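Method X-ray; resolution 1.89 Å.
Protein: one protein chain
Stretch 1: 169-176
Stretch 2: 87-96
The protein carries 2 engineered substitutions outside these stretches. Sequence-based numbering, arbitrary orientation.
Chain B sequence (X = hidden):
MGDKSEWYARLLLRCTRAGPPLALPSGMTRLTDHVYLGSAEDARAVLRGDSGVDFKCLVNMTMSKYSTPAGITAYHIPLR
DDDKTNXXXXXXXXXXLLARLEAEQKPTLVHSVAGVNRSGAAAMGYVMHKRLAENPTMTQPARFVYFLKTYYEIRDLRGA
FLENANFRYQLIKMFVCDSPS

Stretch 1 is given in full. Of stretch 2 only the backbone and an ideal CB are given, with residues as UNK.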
ATOM      1  N   TYR B 169       3.240 -13.447   1.933  1.00 18.96           N
ATOM      2  CA  TYR B 169       4.609 -12.984   1.759  1.00 20.47           C
ATOM      3  C   TYR B 169       5.278 -13.793   0.637  1.00 24.05           C
ATOM      4  O   TYR B 169       5.907 -13.203  -0.240  1.00 24.73           O
ATOM      5  CB  TYR B 169       5.418 -13.108   3.072  1.00 25.46           C
ATOM      6  CG  TYR B 169       6.870 -12.692   2.934  1.00 31.65           C
ATOM      7  CD1 TYR B 169       7.235 -11.347   2.933  1.00 35.16           C
ATOM      8  CD2 TYR B 169       7.878 -13.644   2.819  1.00 34.74           C
ATOM      9  CE1 TYR B 169       8.573 -10.958   2.832  1.00 39.60           C
ATOM     10  CE2 TYR B 169       9.219 -13.268   2.714  1.00 37.91           C
ATOM     11  CZ  TYR B 169       9.562 -11.922   2.714  1.00 49.55           C
ATOM     12  OH  TYR B 169      10.882 -11.543   2.621  1.00 58.04           O
ATOM     13  N   GLN B 170       5.114 -15.139   0.643  1.00 20.57           N
ATOM     14  CA  GLN B 170       5.688 -16.002  -0.400  1.00 19.44           C
ATOM     15  C   GLN B 170       5.170 -15.613  -1.803  1.00 21.35           C
ATOM     16  O   GLN B 170       5.936 -15.635  -2.758  1.00 21.80           O
ATOM     17  CB  GLN B 170       5.407 -17.476  -0.129  1.00 20.58           C
ATOM     18  CG  GLN B 170       6.195 -18.025   1.052  1.00 26.21           C
ATOM     19  CD  GLN B 170       5.884 -19.492   1.231  1.00 27.64           C
ATOM     20  OE1 GLN B 170       6.361 -20.351   0.498  1.00 23.13           O
ATOM     21  NE2 GLN B 170       5.086 -19.820   2.199  1.00 25.02           N
ATOM     22  N   LEU B 171       3.895 -15.233  -1.903  1.00 16.62           N
ATOM     23  CA  LEU B 171       3.273 -14.774  -3.153  1.00 17.57           C
ATOM     24  C   LEU B 171       3.824 -13.411  -3.570  1.00 20.88           C
ATOM     25  O   LEU B 171       4.120 -13.200  -4.742  1.00 19.85           O
ATOM     26  CB  LEU B 171       1.744 -14.728  -3.016  1.00 17.64           C
ATOM     27  CG  LEU B 171       1.039 -16.088  -2.904  1.00 21.77           C
ATOM     28  CD1 LEU B 171      -0.371 -15.919  -2.439  1.00 22.08           C
ATOM     29  CD2 LEU B 171       1.020 -16.816  -4.226  1.00 21.31           C
ATOM     30  N   ILE B 172       4.004 -12.501  -2.608  1.00 20.31           N
ATOM     31  CA  ILE B 172       4.616 -11.184  -2.870  1.00 19.79           C
ATOM     32  C   ILE B 172       6.011 -11.419  -3.436  1.00 25.50           C
ATOM     33  O   ILE B 172       6.321 -10.867  -4.476  1.00 26.39           O
ATOM     34  CB  ILE B 172       4.591 -10.253  -1.634  1.00 21.21           C
ATOM     35  CG1 ILE B 172       3.133  -9.850  -1.292  1.00 19.68           C
ATOM     36  CG2 ILE B 172       5.498  -8.995  -1.821  1.00 19.80           C
ATOM     37  CD1 ILE B 172       2.899  -9.380   0.133  1.00 22.28           C
ATOM     38  N   LYS B 173       6.827 -12.261  -2.784  1.00 23.86           N
ATOM     39  CA  LYS B 173       8.206 -12.567  -3.226  1.00 25.56           C
ATOM     40  C   LYS B 173       8.244 -13.084  -4.661  1.00 30.66           C
ATOM     41  O   LYS B 173       9.015 -12.599  -5.487  1.00 31.60           O
ATOM     42  CB  LYS B 173       8.882 -13.605  -2.315  1.00 27.76           C
ATOM     43  CG  LYS B 173       9.313 -13.115  -0.942  1.00 44.63           C
ATOM     44  CD  LYS B 173      10.475 -12.138  -0.928  1.00 65.66           C
ATOM     45  CE  LYS B 173      11.857 -12.762  -0.959  1.00 86.39           C
ATOM     46  NZ  LYS B 173      12.900 -11.710  -0.831  1.00 98.64           N
ATOM     47  N   MET B 174       7.382 -14.044  -4.952  1.00 26.56           N
ATOM     48  CA  MET B 174       7.293 -14.676  -6.254  1.00 27.27           C
ATOM     49  C   MET B 174       6.756 -13.771  -7.384  1.00 28.60           C
ATOM     50  O   MET B 174       7.323 -13.786  -8.468  1.00 30.98           O
ATOM     51  CB  MET B 174       6.449 -15.956  -6.100  1.00 30.00           C
ATOM     52  CG  MET B 174       6.195 -16.721  -7.362  1.00 36.25           C
ATOM     53  SD  MET B 174       5.732 -18.424  -6.934  1.00 43.20           S
ATOM     54  CE  MET B 174       7.410 -19.133  -6.755  1.00 41.88           C
ATOM     55  N   PHE B 175       5.653 -13.041  -7.157  1.00 22.93           N
ATOM     56  CA  PHE B 175       4.983 -12.290  -8.225  1.00 23.81           C
ATOM     57  C   PHE B 175       5.206 -10.780  -8.207  1.00 29.47           C
ATOM     58  O   PHE B 175       4.909 -10.096  -9.199  1.00 29.76           O
ATOM     59  CB  PHE B 175       3.481 -12.603  -8.263  1.00 25.49           C
ATOM     60  CG  PHE B 175       3.176 -14.055  -8.546  1.00 27.03           C
ATOM     61  CD1 PHE B 175       3.282 -14.567  -9.840  1.00 31.96           C
ATOM     62  CD2 PHE B 175       2.776 -14.909  -7.526  1.00 27.97           C
ATOM     63  CE1 PHE B 175       3.001 -15.915 -10.104  1.00 32.77           C
ATOM     64  CE2 PHE B 175       2.488 -16.256  -7.791  1.00 31.94           C
ATOM     65  CZ  PHE B 175       2.568 -16.741  -9.084  1.00 31.24           C
ATOM     66  N   VAL B 176       5.781 -10.264  -7.139  1.00 25.43           N
ATOM     67  CA  VAL B 176       6.055  -8.820  -7.086  1.00 25.38           C
ATOM     68  C   VAL B 176       7.535  -8.570  -7.143  1.00 32.08           C
ATOM     69  O   VAL B 176       7.981  -7.818  -7.996  1.00 32.69           O
ATOM     70  CB  VAL B 176       5.361  -8.086  -5.906  1.00 25.36           C
ATOM     71  CG1 VAL B 176       5.829  -6.624  -5.782  1.00 25.19           C
ATOM     72  CG2 VAL B 176       3.849  -8.188  -6.028  1.00 23.21           C
ATOM     73  N   UNK B  87       5.156 -22.851  -0.175  1.00 25.49           N
ATOM     74  CA  UNK B  87       4.287 -22.870  -1.360  1.00 24.04           C
ATOM     75  C   UNK B  87       5.032 -22.401  -2.620  1.00 26.47           C
ATOM     76  O   UNK B  87       4.452 -22.406  -3.711  1.00 23.35           O
ATOM     77  CB  UNK B  87       3.060 -21.987  -1.124  1.00 24.04           C
ATOM     78  N   UNK B  88       6.309 -21.988  -2.451  1.00 27.08           N
ATOM     79  CA  UNK B  88       7.211 -21.506  -3.507  1.00 27.87           C
ATOM     80  C   UNK B  88       7.444 -22.529  -4.610  1.00 31.96           C
ATOM     81  O   UNK B  88       7.588 -22.120  -5.752  1.00 31.83           O
ATOM     82  CB  UNK B  88       8.557 -21.109  -2.898  1.00 27.87           C
ATOM     83  N   UNK B  89       7.482 -23.844  -4.306  1.00 30.24           N
ATOM     84  CA  UNK B  89       7.647 -24.809  -5.415  1.00 30.63           C
ATOM     85  C   UNK B  89       6.291 -25.339  -5.952  1.00 30.68           C
ATOM     86  O   UNK B  89       6.200 -25.719  -7.121  1.00 29.20           O
ATOM     87  CB  UNK B  89       8.505 -25.986  -4.946  1.00 30.63           C
ATOM     88  N   UNK B  90       5.224 -25.260  -5.153  1.00 26.86           N
ATOM     89  CA  UNK B  90       3.874 -25.666  -5.582  1.00 25.68           C
ATOM     90  C   UNK B  90       3.270 -24.619  -6.549  1.00 27.43           C
ATOM     91  O   UNK B  90       2.638 -24.979  -7.553  1.00 24.95           O
ATOM     92  CB  UNK B  90       2.965 -25.849  -4.365  1.00 25.68           C
ATOM     93  N   UNK B  91       3.449 -23.322  -6.222  1.00 25.24           N
ATOM     94  CA  UNK B  91       2.854 -22.220  -6.981  1.00 26.13           C
ATOM     95  C   UNK B  91       3.206 -22.182  -8.475  1.00 28.51           C
ATOM     96  O   UNK B  91       2.266 -22.078  -9.254  1.00 27.90           O
ATOM     97  CB  UNK B  91       3.283 -20.897  -6.344  1.00 26.13           C
ATOM     98  N   UNK B  92       4.481 -22.292  -8.924  1.00 26.71           N
ATOM     99  CA  UNK B  92       4.740 -22.261 -10.380  1.00 27.31           C
ATOM    100  C   UNK B  92       4.000 -23.359 -11.145  1.00 29.53           C
ATOM    101  O   UNK B  92       3.458 -23.086 -12.210  1.00 29.08           O
ATOM    102  CB  UNK B  92       6.241 -22.394 -10.643  1.00 27.31           C
ATOM    103  N   UNK B  93       3.956 -24.582 -10.599  1.00 25.53           N
ATOM    104  CA  UNK B  93       3.253 -25.702 -11.234  1.00 25.93           C
ATOM    105  C   UNK B  93       1.765 -25.506 -11.188  1.00 28.22           C
ATOM    106  O   UNK B  93       1.096 -25.739 -12.185  1.00 29.14           O
ATOM    107  CB  UNK B  93       3.619 -27.027 -10.562  1.00 25.93           C
ATOM    108  N   UNK B  94       1.241 -25.027 -10.057  1.00 23.92           N
ATOM    109  CA  UNK B  94      -0.178 -24.801  -9.901  1.00 23.09           C
ATOM    110  C   UNK B  94      -0.721 -23.699 -10.826  1.00 24.60           C
ATOM    111  O   UNK B  94      -1.747 -23.905 -11.466  1.00 22.31           O
ATOM    112  CB  UNK B  94      -0.475 -24.447  -8.442  1.00 23.09           C
ATOM    113  N   UNK B  95      -0.008 -22.569 -10.954  1.00 21.09           N
ATOM    114  CA  UNK B  95      -0.496 -21.505 -11.856  1.00 20.83           C
ATOM    115  C   UNK B  95      -0.473 -21.963 -13.322  1.00 27.39           C
ATOM    116  O   UNK B  95      -1.370 -21.610 -14.090  1.00 28.42           O
ATOM    117  CB  UNK B  95       0.352 -20.242 -11.694  1.00 20.83           C
ATOM    118  N   UNK B  96       0.541 -22.752 -13.704  1.00 26.30           N
ATOM    119  CA  UNK B  96       0.657 -23.298 -15.052  1.00 27.43           C
ATOM    120  C   UNK B  96      -0.482 -24.273 -15.313  1.00 32.20           C
ATOM    121  O   UNK B  96      -1.117 -24.199 -16.370  1.00 32.99           O
ATOM    122  CB  UNK B  96       2.009 -23.987 -15.246  1.00 27.43           C
TER

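Stretch 1 is helical throughout and presents Q170, L171, M174 and F175 to the second stretch, so each position of stretch 2 can be tested against those four side chains.

At position 87 the backbone supplies the polar contact. Its N lies 2.9 Å from Q170 OE1, with an N-H...O angle of 175°, a nearly linear hydrogen bond that any residue with a free amide could make. CA-to-CB points sideways, and the ideal CB is 4.0 Å from Q170 OE1, with the leucine side chain of L171 further along. A branched or longer aliphatic chain would suit. The deposited residue is I87, chi1 59° (p), whose CD1 comes within 4.1 Å of L171 CG; CG1 passes 3.4 Å from Q170 OE1.

Position 88 again uses its amide: N is 3.4 Å from Q170 OE1, but at 131° the hydrogen bond is weak. CA-to-CB is sideways, with the ideal CB 4.1 Å from Q170 OE1 and 4.5 Å from M174 CE. Alanine, serine or another small residue would fit easily, and a longer one might if it turned aside. It is A88; its carbonyl O lies 3.2 Å from M174 CE, and its CB makes a looser contact with the same methyl.

At 89 CA-to-CB points away and nothing of stretch 1 lies within 5.5 Å of the ideal CB, so stretch 1 sets no preference. S89 is found. Position 90 is equally unconstrained and holds I90.

Position 91 points toward stretch 1 with helical angles (-57/-49). Its ideal CB is 3.5 Å from M174 SD, 4.9 Å from F175 CE2 and 5.1 Å from L171 CD2. These three apolar neighbours offer no charge to pair with, favouring leucine, methionine or another flexible apolar chain. The residue is M91. Its CB packs 3.6 Å from M174 SD, while its CG lies 3.9 Å from L171 CD2 and also 3.9 Å from F175 CE2, at the edge of the ring near its plane. Chi1, at -147°, falls between wells.

At 92 CA-to-CB is sideways, and the ideal CB is 5.2 Å from M174 CE, close enough for a modest apolar contact but loose enough to admit many residues. A phi of -58° also permits proline. P92 is deposited; its CG reaches 3.8 Å from M174 CE.

Positions 93 and 94 have no stretch 1 atom within 5.5 Å of their ideal CB atoms. They hold A93 and L94, neither touching stretch 1.

Position 95 lies one helical turn after 91, joined by the N of 95 to the O of 91 at 2.9 Å, and points toward stretch 1 again. The ideal CB is 4.9 Å from F175 CZ, leaving space for valine, isoleucine or leucine. V95, chi1 -58° (m), places CG1 4.0 Å from F175 CZ.

Position 96 is out of reach; it is K96, extended through chi3 and bent at chi4 (-75°, m), without contact to stretch 1.

Stretch 2 87-96: IASIMPALVK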
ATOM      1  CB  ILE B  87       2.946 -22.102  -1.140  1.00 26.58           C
ATOM      2  CG1 ILE B  87       3.181 -20.609  -0.773  1.00 27.10           C
ATOM      3  CG2 ILE B  87       2.068 -22.822  -0.131  1.00 27.57           C
ATOM      4  CD1 ILE B  87       2.128 -19.639  -1.263  1.00 26.97           C
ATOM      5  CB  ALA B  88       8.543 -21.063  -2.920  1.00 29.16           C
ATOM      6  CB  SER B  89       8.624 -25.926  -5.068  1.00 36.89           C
ATOM      7  OG  SER B  89       8.236 -26.641  -3.909  1.00 52.47           O
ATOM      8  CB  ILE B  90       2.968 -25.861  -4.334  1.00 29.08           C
ATOM      9  CG1 ILE B  90       3.300 -27.168  -3.597  1.00 31.26           C
ATOM     10  CG2 ILE B  90       1.454 -25.759  -4.654  1.00 29.33           C
ATOM     11  CD1 ILE B  90       2.892 -27.147  -2.099  1.00 35.30           C
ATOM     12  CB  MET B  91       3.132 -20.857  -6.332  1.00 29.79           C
ATOM     13  CG  MET B  91       1.989 -19.866  -6.531  1.00 34.83           C
ATOM     14  SD  MET B  91       0.311 -20.528  -6.183  1.00 39.77           S
ATOM     15  CE  MET B  91       0.431 -20.977  -4.487  1.00 35.60           C
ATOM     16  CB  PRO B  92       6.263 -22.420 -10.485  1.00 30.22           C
ATOM     17  CG  PRO B  92       6.781 -21.958  -9.160  1.00 34.39           C
ATOM     18  CD  PRO B  92       5.747 -22.429  -8.167  1.00 28.48           C
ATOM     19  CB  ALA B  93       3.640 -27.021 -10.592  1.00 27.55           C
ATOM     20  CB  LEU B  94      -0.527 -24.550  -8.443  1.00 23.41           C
ATOM     21  CG  LEU B  94      -1.979 -24.520  -8.057  1.00 30.26           C
ATOM     22  CD1 LEU B  94      -2.781 -25.658  -8.733  1.00 33.55           C
ATOM     23  CD2 LEU B  94      -2.110 -24.542  -6.564  1.00 32.67           C
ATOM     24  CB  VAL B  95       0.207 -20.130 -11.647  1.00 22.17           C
ATOM     25  CG1 VAL B  95       0.027 -19.645 -10.213  1.00 20.90           C
ATOM     26  CG2 VAL B  95       1.676 -20.174 -12.028  1.00 22.57           C
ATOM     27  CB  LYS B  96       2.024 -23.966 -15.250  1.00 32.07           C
ATOM     28  CG  LYS B  96       2.356 -24.198 -16.720  1.00 42.95           C
ATOM     29  CD  LYS B  96       3.732 -24.809 -16.931  1.00 54.09           C
ATOM     30  CE  LYS B  96       3.984 -25.105 -18.398  1.00 65.30           C
ATOM     31  NZ  LYS B  96       3.239 -26.307 -18.879  1.00 78.02           N
TER
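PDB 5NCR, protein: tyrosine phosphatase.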